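PDB 5XC5: probable Rab-related GTPase, which binds GTP and magnesium as a Rab-family small GTPase of a giant virus and may take part in protein transport. Local coordinates for residues 17-25 against 151-161. The protein carries 1 engineered substitution. Residues are numbered along the deposited sequence; the frame is centred on the assembly and turned at random.
Sequences GKSSIVHQF and SFESDTVNNLF. With MG (magnesium ion), chain C; GTP (guanosine-5'-triphosphate), chain B.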
loop_
_atom_site.group_PDB
_atom_site.type_symbol
_atom_site.label_atom_id
_atom_site.label_comp_id
_atom_site.label_asym_id
_atom_site.label_seq_id
_atom_site.Cartn_x
_atom_site.Cartn_y
_atom_site.Cartn_z
ATOM N N GLY A 17 6.643 -1.481 -6.021
ATOM C CA GLY A 17 5.675 -2.484 -6.389
ATOM C C GLY A 17 4.202 -2.163 -6.125
ATOM O O GLY A 17 3.390 -3.091 -6.116
ATOM N N LYS A 18 3.839 -0.884 -5.947
ATOM C CA LYS A 18 2.437 -0.529 -5.726
ATOM C C LYS A 18 1.548 -1.033 -6.862
ATOM O O LYS A 18 0.517 -1.675 -6.623
ATOM C CB LYS A 18 2.301 0.989 -5.585
ATOM C CG LYS A 18 3.074 1.573 -4.403
ATOM C CD LYS A 18 2.937 3.098 -4.351
ATOM C CE LYS A 18 3.468 3.787 -5.610
ATOM N NZ LYS A 18 4.950 3.672 -5.799
ATOM N N SER A 19 1.913 -0.727 -8.110
ATOM C CA SER A 19 1.064 -1.115 -9.233
ATOM C C SER A 19 1.020 -2.627 -9.401
ATOM O O SER A 19 -0.030 -3.189 -9.733
ATOM C CB SER A 19 1.531 -0.441 -10.522
ATOM O OG SER A 19 1.484 0.968 -10.405
ATOM N N SER A 20 2.146 -3.297 -9.171
ATOM C CA SER A 20 2.177 -4.755 -9.245
ATOM C C SER A 20 1.250 -5.386 -8.213
ATOM O O SER A 20 0.515 -6.334 -8.521
ATOM C CB SER A 20 3.611 -5.240 -9.063
ATOM O OG SER A 20 4.428 -4.761 -10.111
ATOM N N ILE A 21 1.245 -4.845 -6.991
ATOM C CA ILE A 21 0.336 -5.318 -5.952
ATOM C C ILE A 21 -1.118 -5.126 -6.371
ATOM O O ILE A 21 -1.937 -6.046 -6.266
ATOM C CB ILE A 21 0.652 -4.614 -4.620
ATOM C CG1 ILE A 21 1.915 -5.208 -3.991
ATOM C CG2 ILE A 21 -0.522 -4.718 -3.675
ATOM C CD1 ILE A 21 2.500 -4.345 -2.875
ATOM N N VAL A 22 -1.460 -3.935 -6.871
ATOM C CA VAL A 22 -2.854 -3.689 -7.233
ATOM C C VAL A 22 -3.298 -4.599 -8.371
ATOM O O VAL A 22 -4.408 -5.149 -8.342
ATOM C CB VAL A 22 -2.996 -2.223 -7.684
ATOM C CG1 VAL A 22 -4.262 -2.037 -8.526
ATOM C CG2 VAL A 22 -2.987 -1.300 -6.513
ATOM N N HIS A 23 -2.446 -4.777 -9.386
ATOM C CA HIS A 23 -2.812 -5.647 -10.502
ATOM C C HIS A 23 -3.012 -7.078 -10.026
ATOM O O HIS A 23 -3.924 -7.772 -10.486
ATOM C CB HIS A 23 -1.729 -5.615 -11.585
ATOM C CG HIS A 23 -1.647 -4.325 -12.352
ATOM N ND1 HIS A 23 -2.096 -3.120 -11.857
ATOM C CD2 HIS A 23 -1.161 -4.063 -13.589
ATOM C CE1 HIS A 23 -1.887 -2.169 -12.751
ATOM N NE2 HIS A 23 -1.325 -2.718 -13.815
ATOM N N GLN A 24 -2.168 -7.535 -9.099
ATOM C CA GLN A 24 -2.325 -8.881 -8.566
ATOM C C GLN A 24 -3.641 -9.019 -7.811
ATOM O O GLN A 24 -4.351 -10.017 -7.961
ATOM C CB GLN A 24 -1.131 -9.203 -7.669
ATOM C CG GLN A 24 -1.107 -10.621 -7.113
ATOM C CD GLN A 24 -0.848 -11.664 -8.186
ATOM O OE1 GLN A 24 -1.775 -12.279 -8.696
ATOM N NE2 GLN A 24 0.424 -11.868 -8.529
ATOM N N PHE A 25 -3.996 -8.014 -7.006
ATOM C CA PHE A 25 -5.273 -8.036 -6.299
ATOM C C PHE A 25 -6.446 -8.081 -7.272
ATOM O O PHE A 25 -7.450 -8.761 -7.020
ATOM C CB PHE A 25 -5.380 -6.818 -5.375
ATOM C CG PHE A 25 -6.705 -6.699 -4.667
ATOM C CD1 PHE A 25 -7.097 -7.642 -3.729
ATOM C CD2 PHE A 25 -7.546 -5.633 -4.935
ATOM C CE1 PHE A 25 -8.321 -7.527 -3.072
ATOM C CE2 PHE A 25 -8.761 -5.508 -4.289
ATOM C CZ PHE A 25 -9.148 -6.460 -3.354
ATOM N N SER A 151 4.572 -8.998 -4.643
ATOM C CA SER A 151 3.563 -8.803 -5.680
ATOM C C SER A 151 3.316 -10.072 -6.474
ATOM O O SER A 151 2.211 -10.270 -6.997
ATOM C CB SER A 151 4.020 -7.723 -6.661
ATOM O OG SER A 151 4.433 -6.530 -6.007
ATOM N N PHE A 152 4.329 -10.921 -6.603
ATOM C CA PHE A 152 4.257 -12.120 -7.425
ATOM C C PHE A 152 3.631 -13.294 -6.696
ATOM O O PHE A 152 3.417 -14.344 -7.310
ATOM C CB PHE A 152 5.660 -12.505 -7.917
ATOM C CG PHE A 152 6.396 -11.375 -8.579
ATOM C CD1 PHE A 152 5.712 -10.436 -9.329
ATOM C CD2 PHE A 152 7.772 -11.241 -8.432
ATOM C CE1 PHE A 152 6.380 -9.381 -9.933
ATOM C CE2 PHE A 152 8.447 -10.192 -9.045
ATOM C CZ PHE A 152 7.745 -9.262 -9.787
ATOM N N GLU A 153 3.324 -13.147 -5.411
ATOM C CA GLU A 153 2.708 -14.206 -4.618
ATOM C C GLU A 153 1.319 -13.742 -4.202
ATOM O O GLU A 153 1.169 -12.969 -3.250
ATOM C CB GLU A 153 3.575 -14.539 -3.409
ATOM C CG GLU A 153 3.019 -15.691 -2.561
ATOM C CD GLU A 153 2.435 -16.801 -3.414
ATOM O OE1 GLU A 153 3.216 -17.475 -4.121
ATOM O OE2 GLU A 153 1.196 -16.986 -3.396
ATOM N N SER A 154 0.298 -14.228 -4.910
ATOM C CA SER A 154 -1.063 -13.770 -4.671
ATOM C C SER A 154 -1.511 -14.013 -3.236
ATOM O O SER A 154 -2.342 -13.263 -2.720
ATOM C CB SER A 154 -2.019 -14.459 -5.641
ATOM O OG SER A 154 -2.058 -15.842 -5.380
ATOM N N ASP A 155 -0.991 -15.052 -2.571
ATOM C CA ASP A 155 -1.393 -15.294 -1.187
ATOM C C ASP A 155 -1.030 -14.115 -0.290
ATOM O O ASP A 155 -1.776 -13.774 0.637
ATOM C CB ASP A 155 -0.757 -16.585 -0.666
ATOM C CG ASP A 155 -1.356 -17.831 -1.285
ATOM O OD1 ASP A 155 -2.264 -17.719 -2.140
ATOM O OD2 ASP A 155 -0.896 -18.932 -0.933
ATOM N N THR A 156 0.101 -13.458 -0.563
ATOM C CA THR A 156 0.462 -12.317 0.269
ATOM C C THR A 156 -0.355 -11.081 -0.071
ATOM O O THR A 156 -0.620 -10.256 0.812
ATOM C CB THR A 156 1.952 -11.988 0.161
ATOM O OG1 THR A 156 2.237 -11.336 -1.085
ATOM C CG2 THR A 156 2.820 -13.236 0.330
ATOM N N VAL A 157 -0.793 -10.946 -1.323
ATOM C CA VAL A 157 -1.614 -9.802 -1.706
ATOM C C VAL A 157 -3.035 -9.966 -1.191
ATOM O O VAL A 157 -3.635 -9.021 -0.662
ATOM C CB VAL A 157 -1.555 -9.624 -3.234
ATOM C CG1 VAL A 157 -2.545 -8.565 -3.696
ATOM C CG2 VAL A 157 -0.133 -9.278 -3.673
ATOM N N ASN A 158 -3.575 -11.180 -1.280
ATOM C CA ASN A 158 -4.868 -11.451 -0.668
ATOM C C ASN A 158 -4.842 -11.154 0.822
ATOM O O ASN A 158 -5.805 -10.597 1.376
ATOM C CB ASN A 158 -5.247 -12.908 -0.927
ATOM C CG ASN A 158 -6.511 -13.317 -0.219
ATOM O OD1 ASN A 158 -6.466 -14.007 0.796
ATOM N ND2 ASN A 158 -7.652 -12.893 -0.749
ATOM N N ASN A 159 -3.746 -11.508 1.484
ATOM C CA ASN A 159 -3.638 -11.288 2.919
ATOM C C ASN A 159 -3.608 -9.799 3.249
ATOM O O ASN A 159 -4.313 -9.342 4.157
ATOM C CB ASN A 159 -2.386 -11.981 3.451
ATOM C CG ASN A 159 -2.244 -11.858 4.952
ATOM O OD1 ASN A 159 -3.074 -12.369 5.708
ATOM N ND2 ASN A 159 -1.197 -11.175 5.397
ATOM N N LEU A 160 -2.791 -9.024 2.532
ATOM C CA LEU A 160 -2.669 -7.611 2.883
ATOM C C LEU A 160 -3.959 -6.855 2.588
ATOM O O LEU A 160 -4.376 -5.998 3.378
ATOM C CB LEU A 160 -1.428 -6.965 2.248
ATOM C CG LEU A 160 -1.440 -6.626 0.753
ATOM C CD1 LEU A 160 -2.024 -5.231 0.482
ATOM C CD2 LEU A 160 -0.059 -6.722 0.127
ATOM N N PHE A 161 -4.631 -7.172 1.473
ATOM C CA PHE A 161 -5.935 -6.555 1.257
ATOM C C PHE A 161 -6.967 -7.053 2.253
ATOM O O PHE A 161 -7.863 -6.291 2.640
ATOM C CB PHE A 161 -6.422 -6.721 -0.180
ATOM C CG PHE A 161 -5.906 -5.666 -1.085
ATOM C CD1 PHE A 161 -6.560 -4.454 -1.193
ATOM C CD2 PHE A 161 -4.741 -5.867 -1.803
ATOM C CE1 PHE A 161 -6.078 -3.467 -2.018
ATOM C CE2 PHE A 161 -4.249 -4.882 -2.634
ATOM C CZ PHE A 161 -4.915 -3.671 -2.734
HETATM MG MG MG C . 3.049 2.307 -10.217
HETATM P PG GTP B . 5.845 3.773 -9.483
HETATM O O1G GTP B . 4.530 3.699 -10.235
HETATM O O2G GTP B . 6.961 4.279 -10.347
HETATM O O3G GTP B . 5.727 4.547 -8.188
HETATM O O3B GTP B . 6.353 2.262 -9.090
HETATM P PB GTP B . 5.477 1.074 -8.418
HETATM O O1B GTP B . 4.058 1.078 -8.952
HETATM O O2B GTP B . 5.576 1.151 -6.920
HETATM O O3A GTP B . 6.282 -0.276 -8.793
HETATM P PA GTP B . 5.904 -1.310 -9.990
HETATM O O1A GTP B . 4.662 -2.129 -9.621
HETATM O O2A GTP B . 5.863 -0.567 -11.341
HETATM O "O5'" GTP B . 7.175 -2.320 -9.903
HETATM C "C5'" GTP B . 8.488 -1.872 -10.169
HETATM C "C4'" GTP B . 9.366 -3.067 -10.539
HETATM O "O4'" GTP B . 9.482 -3.888 -9.387
HETATM C "C3'" GTP B . 8.789 -3.931 -11.644
HETATM O "O3'" GTP B . 9.832 -4.388 -12.494
HETATM C "C2'" GTP B . 8.198 -5.108 -10.900
HETATM O "O2'" GTP B . 8.173 -6.287 -11.671
HETATM C "C1'" GTP B . 9.118 -5.219 -9.701
HETATM N N9 GTP B . 8.383 -5.810 -8.574
HETATM C C8 GTP B . 7.136 -5.472 -8.115
HETATM N N7 GTP B . 6.831 -6.247 -7.055
HETATM C C5 GTP B . 7.877 -7.086 -6.837
HETATM C C6 GTP B . 8.107 -8.081 -5.894
HETATM O O6 GTP B . 7.295 -8.394 -5.005
HETATM N N1 GTP B . 9.306 -8.750 -5.972
HETATM C C2 GTP B . 10.261 -8.455 -6.922
HETATM N N2 GTP B . 11.394 -9.148 -6.919
HETATM N N3 GTP B . 10.048 -7.467 -7.855
HETATM C C4 GTP B . 8.859 -6.813 -7.791
HETATM O O HOH W 1 -4.339 -11.525 -4.872
HETATM O O HOH W 2 2.251 -14.143 -10.276
HETATM O O HOH W 3 2.059 3.152 -8.506
HETATM O O HOH W 4 3.939 1.309 -11.817
#
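Gln-24 holds the loop ahead of helix 154-161 by a single direct bond. Its NE2 donates to Ser-151 O at 2.8 Å, nearly straight at 167°. The bond lies in the carbonyl plane and in the plane of the Gln-24 amide. With CG anti to the backbone N and a bend at chi2, the chain curls beside Ser-151 O, with CG 3.3 Å from it. Its CG also rests on Val-157 CG2, 3.8 Å away.

Further along, Phe-25 and Phe-161 form a face-to-face stack, the rings only slightly displaced. The ring centroids are 3.8 Å apart and the planes differ by 11°. Val-157 CG1 fits against the backbone of helix 18-25, 3.7 Å from Phe-25 CB. Ile-21 CG2 approaches the edge of the Phe-161 ring, 3.9 Å from CE2.

At the other end the two segments share the nucleotide. Ser-151 OG donates to N7 of the guanine at 2.6 Å and packs against Ser-20 CB. Asn-119 also bonds to this hydroxyl. Ser-151 N donates a hydrogen bond to O6, and the Phe-152 ring lies over one face of the base. Ser-20 OG donates to O1A of the alpha phosphate at 2.7 Å. Lys-18 NZ reaches both O2B and O3G, and the Lys-18 amide also donates to O2B. Ser-19 OG and Thr-37 bind the magnesium ion.

Helices 18-25 and 154-161 cross at right angles, -90°. The contact packs the helix after the P-loop against the last helix of the G domain. Ser-151 and Phe-152 line one side of the guanine site, as this loop does in Ras-like GTPases.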